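Local coordinates for protein CDP-glucose-4,6-dehydratase (Yersinia pseudotuberculosis, PDB 1RKX) that converts CDP-D-glucose to CDP-4-dehydro-6-deoxy-D-glucose with loss of water, using a bound NAD in the manner of extended short-chain dehydrogenase/reductases, at residues L95-P100 and G152-Y157; E102-N107 and Y157-G162. All coordinates share one frame; numbering follows the deposited sequence.

Interaction 1: L95-P100 and G152-Y157. With NAD (nicotinamide-adenine-dinucleotide), chain G.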
loop_
_atom_site.group_PDB
_atom_site.type_symbol
_atom_site.label_atom_id
_atom_site.label_comp_id
_atom_site.label_asym_id
_atom_site.label_seq_id
_atom_site.Cartn_x
_atom_site.Cartn_y
_atom_site.Cartn_z
ATOM N N LEU C 95 -29.818 -5.510 11.122
ATOM C CA LEU C 95 -30.923 -5.022 10.318
ATOM C C LEU C 95 -30.553 -4.782 8.852
ATOM O O LEU C 95 -31.377 -5.017 7.960
ATOM C CB LEU C 95 -31.488 -3.735 10.915
ATOM C CG LEU C 95 -32.761 -3.230 10.226
ATOM C CD1 LEU C 95 -33.861 -4.288 10.361
ATOM C CD2 LEU C 95 -33.199 -1.907 10.841
ATOM N N SER C 96 -29.328 -4.322 8.602
ATOM C CA SER C 96 -28.895 -4.041 7.232
ATOM C C SER C 96 -28.953 -5.285 6.350
ATOM O O SER C 96 -29.048 -5.182 5.127
ATOM C CB SER C 96 -27.475 -3.456 7.211
ATOM O OG SER C 96 -26.483 -4.441 7.461
ATOM N N TYR C 97 -28.899 -6.463 6.966
ATOM C CA TYR C 97 -28.978 -7.702 6.202
ATOM C C TYR C 97 -30.402 -7.972 5.737
ATOM O O TYR C 97 -30.609 -8.567 4.679
ATOM C CB TYR C 97 -28.476 -8.895 7.028
ATOM C CG TYR C 97 -26.973 -9.020 7.042
ATOM C CD1 TYR C 97 -26.238 -8.770 8.198
ATOM C CD2 TYR C 97 -26.282 -9.391 5.889
ATOM C CE1 TYR C 97 -24.846 -8.887 8.206
ATOM C CE2 TYR C 97 -24.905 -9.514 5.887
ATOM C CZ TYR C 97 -24.191 -9.264 7.044
ATOM O OH TYR C 97 -22.830 -9.426 7.034
ATOM N N SER C 98 -31.387 -7.537 6.516
ATOM C CA SER C 98 -32.777 -7.759 6.134
ATOM C C SER C 98 -33.367 -6.561 5.398
ATOM O O SER C 98 -34.351 -6.696 4.680
ATOM C CB SER C 98 -33.628 -8.083 7.365
ATOM O OG SER C 98 -33.612 -7.019 8.292
ATOM N N GLU C 99 -32.759 -5.392 5.576
ATOM C CA GLU C 99 -33.222 -4.172 4.921
ATOM C C GLU C 99 -32.039 -3.431 4.303
ATOM O O GLU C 99 -31.736 -2.299 4.672
ATOM C CB GLU C 99 -33.915 -3.265 5.936
ATOM C CG GLU C 99 -35.220 -3.817 6.478
ATOM C CD GLU C 99 -35.805 -2.933 7.564
ATOM O OE1 GLU C 99 -35.822 -1.696 7.378
ATOM O OE2 GLU C 99 -36.253 -3.472 8.598
ATOM N N PRO C 100 -31.357 -4.061 3.342
ATOM C CA PRO C 100 -30.209 -3.403 2.715
ATOM C C PRO C 100 -30.548 -2.088 1.993
ATOM O O PRO C 100 -29.844 -1.088 2.135
ATOM C CB PRO C 100 -29.671 -4.487 1.774
ATOM C CG PRO C 100 -30.912 -5.267 1.404
ATOM C CD PRO C 100 -31.608 -5.384 2.742
ATOM N N GLY C 152 -14.612 0.658 2.530
ATOM C CA GLY C 152 -15.268 -0.556 2.099
ATOM C C GLY C 152 -16.347 -0.976 3.073
ATOM O O GLY C 152 -17.141 -0.148 3.527
ATOM N N GLY C 153 -16.370 -2.262 3.401
ATOM C CA GLY C 153 -17.371 -2.776 4.316
ATOM C C GLY C 153 -18.005 -4.036 3.763
ATOM O O GLY C 153 -18.425 -4.074 2.604
ATOM N N TYR C 154 -18.091 -5.060 4.605
ATOM C CA TYR C 154 -18.647 -6.358 4.229
ATOM C C TYR C 154 -20.170 -6.336 4.145
ATOM O O TYR C 154 -20.750 -6.600 3.091
ATOM C CB TYR C 154 -18.206 -7.401 5.256
ATOM C CG TYR C 154 -18.587 -8.821 4.924
ATOM C CD1 TYR C 154 -17.867 -9.556 3.983
ATOM C CD2 TYR C 154 -19.652 -9.442 5.574
ATOM C CE1 TYR C 154 -18.197 -10.885 3.701
ATOM C CE2 TYR C 154 -19.989 -10.766 5.299
ATOM C CZ TYR C 154 -19.258 -11.480 4.365
ATOM O OH TYR C 154 -19.583 -12.796 4.109
ATOM N N ASP C 155 -20.806 -6.033 5.271
ATOM C CA ASP C 155 -22.258 -5.970 5.360
ATOM C C ASP C 155 -22.757 -4.629 4.819
ATOM O O ASP C 155 -21.991 -3.668 4.716
ATOM C CB ASP C 155 -22.688 -6.106 6.815
ATOM C CG ASP C 155 -22.100 -5.015 7.679
ATOM O OD1 ASP C 155 -20.910 -5.125 8.035
ATOM O OD2 ASP C 155 -22.819 -4.038 7.973
ATOM N N PRO C 156 -24.054 -4.547 4.481
ATOM C CA PRO C 156 -24.652 -3.317 3.950
ATOM C C PRO C 156 -24.442 -2.081 4.830
ATOM O O PRO C 156 -24.207 -0.983 4.312
ATOM C CB PRO C 156 -26.122 -3.689 3.799
ATOM C CG PRO C 156 -26.039 -5.153 3.431
ATOM C CD PRO C 156 -25.013 -5.667 4.412
ATOM N N TYR C 157 -24.527 -2.252 6.147
ATOM C CA TYR C 157 -24.332 -1.124 7.057
ATOM C C TYR C 157 -22.903 -0.588 6.940
ATOM O O TYR C 157 -22.696 0.598 6.651
ATOM C CB TYR C 157 -24.595 -1.532 8.512
ATOM C CG TYR C 157 -23.932 -0.603 9.506
ATOM C CD1 TYR C 157 -24.446 0.669 9.758
ATOM C CD2 TYR C 157 -22.748 -0.975 10.147
ATOM C CE1 TYR C 157 -23.793 1.553 10.623
ATOM C CE2 TYR C 157 -22.086 -0.103 11.009
ATOM C CZ TYR C 157 -22.613 1.157 11.242
ATOM O OH TYR C 157 -21.947 2.015 12.083
HETATM P PA NAD G . -29.255 5.384 17.529
HETATM O O1A NAD G . -30.068 4.361 16.838
HETATM O O2A NAD G . -29.474 5.551 18.991
HETATM O O5B NAD G . -29.449 6.823 16.837
HETATM C C5B NAD G . -29.721 6.884 15.417
HETATM C C4B NAD G . -30.433 8.189 15.053
HETATM O O4B NAD G . -30.633 8.048 13.628
HETATM C C3B NAD G . -31.823 8.298 15.662
HETATM O O3B NAD G . -31.923 9.610 16.252
HETATM C C2B NAD G . -32.730 8.072 14.467
HETATM O O2B NAD G . -34.039 8.693 14.609
HETATM C C1B NAD G . -31.886 8.608 13.340
HETATM N N9A NAD G . -32.326 8.131 12.038
HETATM C C8A NAD G . -32.214 6.867 11.522
HETATM N N7A NAD G . -32.728 6.744 10.301
HETATM C C5A NAD G . -33.202 8.009 10.013
HETATM C C6A NAD G . -33.859 8.527 8.875
HETATM N N6A NAD G . -34.170 7.859 7.783
HETATM N N1A NAD G . -34.211 9.851 8.896
HETATM C C2A NAD G . -33.902 10.576 10.020
HETATM N N3A NAD G . -33.299 10.204 11.129
HETATM C C4A NAD G . -32.965 8.886 11.069
HETATM O O3 NAD G . -27.751 5.090 17.235
HETATM P PN NAD G . -26.389 5.840 17.744
HETATM O O1N NAD G . -25.687 4.822 18.531
HETATM O O2N NAD G . -26.782 7.032 18.537
HETATM O O5D NAD G . -25.617 6.119 16.391
HETATM C C5D NAD G . -25.370 7.488 16.053
HETATM C C4D NAD G . -24.553 7.567 14.778
HETATM O O4D NAD G . -23.257 6.978 15.127
HETATM C C3D NAD G . -25.015 6.774 13.555
HETATM O O3D NAD G . -24.564 7.467 12.374
HETATM C C2D NAD G . -24.278 5.453 13.733
HETATM O O2D NAD G . -24.185 4.756 12.479
HETATM C C1D NAD G . -22.942 5.937 14.232
HETATM N N1N NAD G . -22.191 4.883 14.904
HETATM C C2N NAD G . -22.495 4.444 16.205
HETATM C C3N NAD G . -21.646 3.423 16.894
HETATM C C7N NAD G . -22.001 3.058 18.277
HETATM O O7N NAD G . -21.271 2.227 18.839
HETATM N N7N NAD G . -23.057 3.579 18.937
HETATM C C4N NAD G . -20.537 2.754 16.110
HETATM C C5N NAD G . -20.369 3.320 14.737
HETATM C C6N NAD G . -21.104 4.273 14.205
#

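Interaction 2: E102-N107 and Y157-G162. With NAD (nicotinamide-adenine-dinucleotide), chain G.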
loop_
_atom_site.group_PDB
_atom_site.type_symbol
_atom_site.label_atom_id
_atom_site.label_comp_id
_atom_site.label_asym_id
_atom_site.label_seq_id
_atom_site.Cartn_x
_atom_site.Cartn_y
_atom_site.Cartn_z
ATOM N N GLU C 102 -33.007 0.118 2.481
ATOM C CA GLU C 102 -33.265 1.199 3.424
ATOM C C GLU C 102 -31.956 1.686 4.058
ATOM O O GLU C 102 -31.803 2.873 4.353
ATOM C CB GLU C 102 -34.219 0.732 4.531
ATOM C CG GLU C 102 -35.622 0.361 4.053
ATOM C CD GLU C 102 -35.630 -0.780 3.041
ATOM O OE1 GLU C 102 -34.954 -1.808 3.279
ATOM O OE2 GLU C 102 -36.324 -0.646 2.007
ATOM N N THR C 103 -31.020 0.767 4.271
ATOM C CA THR C 103 -29.737 1.126 4.876
ATOM C C THR C 103 -28.975 2.056 3.946
ATOM O O THR C 103 -28.457 3.095 4.375
ATOM C CB THR C 103 -28.869 -0.119 5.155
ATOM O OG1 THR C 103 -29.516 -0.947 6.125
ATOM C CG2 THR C 103 -27.502 0.294 5.688
ATOM N N TYR C 104 -28.909 1.684 2.672
ATOM C CA TYR C 104 -28.213 2.502 1.695
ATOM C C TYR C 104 -28.918 3.833 1.459
ATOM O O TYR C 104 -28.268 4.873 1.374
ATOM C CB TYR C 104 -28.055 1.758 0.365
ATOM C CG TYR C 104 -26.881 0.795 0.344
ATOM C CD1 TYR C 104 -27.082 -0.587 0.363
ATOM C CD2 TYR C 104 -25.569 1.269 0.304
ATOM C CE1 TYR C 104 -26.002 -1.476 0.342
ATOM C CE2 TYR C 104 -24.477 0.394 0.285
ATOM C CZ TYR C 104 -24.703 -0.978 0.303
ATOM O OH TYR C 104 -23.632 -1.847 0.279
ATOM N N SER C 105 -30.242 3.812 1.346
ATOM C CA SER C 105 -30.975 5.055 1.122
ATOM C C SER C 105 -30.752 6.007 2.297
ATOM O O SER C 105 -30.471 7.193 2.101
ATOM C CB SER C 105 -32.476 4.777 0.947
ATOM O OG SER C 105 -33.013 4.139 2.092
ATOM N N THR C 106 -30.847 5.481 3.515
ATOM C CA THR C 106 -30.666 6.312 4.706
ATOM C C THR C 106 -29.230 6.793 4.899
ATOM O O THR C 106 -28.988 7.988 5.076
ATOM C CB THR C 106 -31.089 5.564 5.991
ATOM O OG1 THR C 106 -32.471 5.193 5.906
ATOM C CG2 THR C 106 -30.891 6.450 7.218
ATOM N N ASN C 107 -28.273 5.877 4.842
ATOM C CA ASN C 107 -26.882 6.239 5.078
ATOM C C ASN C 107 -26.156 6.925 3.931
ATOM O O ASN C 107 -25.336 7.804 4.163
ATOM C CB ASN C 107 -26.107 5.010 5.544
ATOM C CG ASN C 107 -26.663 4.445 6.833
ATOM O OD1 ASN C 107 -27.572 5.027 7.430
ATOM N ND2 ASN C 107 -26.132 3.310 7.267
ATOM N N TYR C 157 -24.527 -2.252 6.147
ATOM C CA TYR C 157 -24.332 -1.124 7.057
ATOM C C TYR C 157 -22.903 -0.588 6.940
ATOM O O TYR C 157 -22.696 0.598 6.651
ATOM C CB TYR C 157 -24.595 -1.532 8.512
ATOM C CG TYR C 157 -23.932 -0.603 9.506
ATOM C CD1 TYR C 157 -24.446 0.669 9.758
ATOM C CD2 TYR C 157 -22.748 -0.975 10.147
ATOM C CE1 TYR C 157 -23.793 1.553 10.623
ATOM C CE2 TYR C 157 -22.086 -0.103 11.009
ATOM C CZ TYR C 157 -22.613 1.157 11.242
ATOM O OH TYR C 157 -21.947 2.015 12.083
ATOM N N SER C 158 -21.926 -1.462 7.174
ATOM C CA SER C 158 -20.521 -1.074 7.097
ATOM C C SER C 158 -20.225 -0.468 5.731
ATOM O O SER C 158 -19.609 0.597 5.625
ATOM C CB SER C 158 -19.613 -2.294 7.327
ATOM O OG SER C 158 -19.819 -2.848 8.614
ATOM N N ASN C 159 -20.692 -1.139 4.684
ATOM C CA ASN C 159 -20.449 -0.674 3.327
ATOM C C ASN C 159 -21.111 0.677 3.038
ATOM O O ASN C 159 -20.533 1.520 2.341
ATOM C CB ASN C 159 -20.921 -1.732 2.323
ATOM C CG ASN C 159 -20.409 -1.469 0.921
ATOM O OD1 ASN C 159 -21.096 -0.859 0.098
ATOM N ND2 ASN C 159 -19.185 -1.917 0.648
ATOM N N SER C 160 -22.311 0.891 3.574
ATOM C CA SER C 160 -23.004 2.156 3.352
ATOM C C SER C 160 -22.211 3.288 3.997
ATOM O O SER C 160 -22.235 4.419 3.509
ATOM C CB SER C 160 -24.429 2.119 3.920
ATOM O OG SER C 160 -24.454 2.181 5.332
ATOM N N LYS C 161 -21.501 2.980 5.082
ATOM C CA LYS C 161 -20.696 3.993 5.771
ATOM C C LYS C 161 -19.446 4.284 4.945
ATOM O O LYS C 161 -18.969 5.427 4.897
ATOM C CB LYS C 161 -20.340 3.522 7.187
ATOM C CG LYS C 161 -21.539 3.529 8.152
ATOM C CD LYS C 161 -22.020 4.963 8.425
ATOM C CE LYS C 161 -23.079 5.014 9.525
ATOM N NZ LYS C 161 -23.357 6.420 9.936
ATOM N N GLY C 162 -18.924 3.250 4.289
ATOM C CA GLY C 162 -17.776 3.431 3.417
ATOM C C GLY C 162 -18.229 4.341 2.274
ATOM O O GLY C 162 -17.499 5.236 1.845
HETATM P PA NAD G . -29.255 5.384 17.529
HETATM O O1A NAD G . -30.068 4.361 16.838
HETATM O O2A NAD G . -29.474 5.551 18.991
HETATM O O5B NAD G . -29.449 6.823 16.837
HETATM C C5B NAD G . -29.721 6.884 15.417
HETATM C C4B NAD G . -30.433 8.189 15.053
HETATM O O4B NAD G . -30.633 8.048 13.628
HETATM C C3B NAD G . -31.823 8.298 15.662
HETATM O O3B NAD G . -31.923 9.610 16.252
HETATM C C2B NAD G . -32.730 8.072 14.467
HETATM O O2B NAD G . -34.039 8.693 14.609
HETATM C C1B NAD G . -31.886 8.608 13.340
HETATM N N9A NAD G . -32.326 8.131 12.038
HETATM C C8A NAD G . -32.214 6.867 11.522
HETATM N N7A NAD G . -32.728 6.744 10.301
HETATM C C5A NAD G . -33.202 8.009 10.013
HETATM C C6A NAD G . -33.859 8.527 8.875
HETATM N N6A NAD G . -34.170 7.859 7.783
HETATM N N1A NAD G . -34.211 9.851 8.896
HETATM C C2A NAD G . -33.902 10.576 10.020
HETATM N N3A NAD G . -33.299 10.204 11.129
HETATM C C4A NAD G . -32.965 8.886 11.069
HETATM O O3 NAD G . -27.751 5.090 17.235
HETATM P PN NAD G . -26.389 5.840 17.744
HETATM O O1N NAD G . -25.687 4.822 18.531
HETATM O O2N NAD G . -26.782 7.032 18.537
HETATM O O5D NAD G . -25.617 6.119 16.391
HETATM C C5D NAD G . -25.370 7.488 16.053
HETATM C C4D NAD G . -24.553 7.567 14.778
HETATM O O4D NAD G . -23.257 6.978 15.127
HETATM C C3D NAD G . -25.015 6.774 13.555
HETATM O O3D NAD G . -24.564 7.467 12.374
HETATM C C2D NAD G . -24.278 5.453 13.733
HETATM O O2D NAD G . -24.185 4.756 12.479
HETATM C C1D NAD G . -22.942 5.937 14.232
HETATM N N1N NAD G . -22.191 4.883 14.904
HETATM C C2N NAD G . -22.495 4.444 16.205
HETATM C C3N NAD G . -21.646 3.423 16.894
HETATM C C7N NAD G . -22.001 3.058 18.277
HETATM O O7N NAD G . -21.271 2.227 18.839
HETATM N N7N NAD G . -23.057 3.579 18.937
HETATM C C4N NAD G . -20.537 2.754 16.110
HETATM C C5N NAD G . -20.369 3.320 14.737
HETATM C C6N NAD G . -21.104 4.273 14.205
#

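Interaction 1: L95-P100 and G152-Y157
A chi1 of 75° sets S96 OG between its backbone N and carbonyl carbon, from where it reaches the start of helix 156-175; Y97 CG stands anti to its carbonyl carbon (chi1 -81°), and the ring beyond it lies across D155 and P156. This is the N-terminal end of the helix that carries the Tyr-x-x-x-Lys signature of the short-chain dehydrogenase/reductase family, on a Rossmann fold. S96 OG accepts a weak hydrogen bond from Y157 N at 3.2 Å, bent to 142°, and is also bonded to V93 O. The P156 ring packs against the turn: its CG lies 3.5 Å from S96 O and 4.0 Å from P100 CB. One face of the Y97 ring receives P156 CD, 4.1 Å from CE2 and offset toward the rim. The phenol end meets D155 CB 3.3 Å from OH, which sits at the edge of the Y154 ring. D155 is the N-cap: its side chain caps a backbone N just past Y157, and OD1 is bonded to S158 OG. S174 of the second subunit packs against both Y97 and P156. Beyond the cap, Y157 OH is bonded to S132 OG and lies 3.2 Å from NAD C6N.

Interaction 2: E102-N107 and Y157-G162
Helices 102-107 and 157-162 run nearly side by side in the same direction, their short axes 9.2 Å apart at closest approach and inclined by 28°, with the backbones nearest at Y104 and S160. Such pairing illustrates the Rossmann fold: the parent helices, 100-121 and 156-175, follow the adjacent parallel strands 83-86 and 126-130 and so pack on one face of the sheet. At the centre of the interface N107 ND2 donates to S160 OG over 2.8 Å, in the amide plane and fairly straight at 160°. The serine hydroxyl in turn donates a hydrogen bond to Y157 O, one turn earlier, so it is held as acceptor and donor at once. The other end of the carboxamide, N107 OD1, accepts from Q90 N, which fixes the flip of the group. T103 CG2 lies beside the pair, 3.6 Å from S160 OG. Farther out, Y104 OH donates to N159 OD1 at 2.7 Å, approaching from above the carboxamide plane, while OD1 sits in the plane of the tyrosine ring, at its edge. S170 of the second subunit packs on both Y104 and N159. On the cofactor side T106 CG2 touches the adenine, 3.6 Å from NAD N7A. K161 is bent at chi2 (-67°), which sets CD; from there the chain runs extended to NZ at the nicotinamide ribose, where NZ bonds T131 O and, at 2.9 Å, NAD O3D, with a weak bond of 3.1 Å from NZ to NAD O2D.

How the interactions relate
Interactions 1 and 2 meet one helix at successive turns: their centres lie 7 Å apart, and they share Y157 of helix 156-175. The pieces that meet it, helices 93-98 and 100-121, follow each other in the chain. The two contacts touch where S96 CA packs 3.3 Å from T103 OG1. A probable hydrogen bond of 3.0 Å also joins G153 O to N159 ND2. Interaction 1 lies at the helix start, from which the Y157 hydroxyl approaches the nicotinamide ring; interaction 2 lies at the next turn, which carries K161. Both pack around the part of the helix that presents the signature residues to NAD, consistent with a role in setting their places, and both adjoin the second subunit.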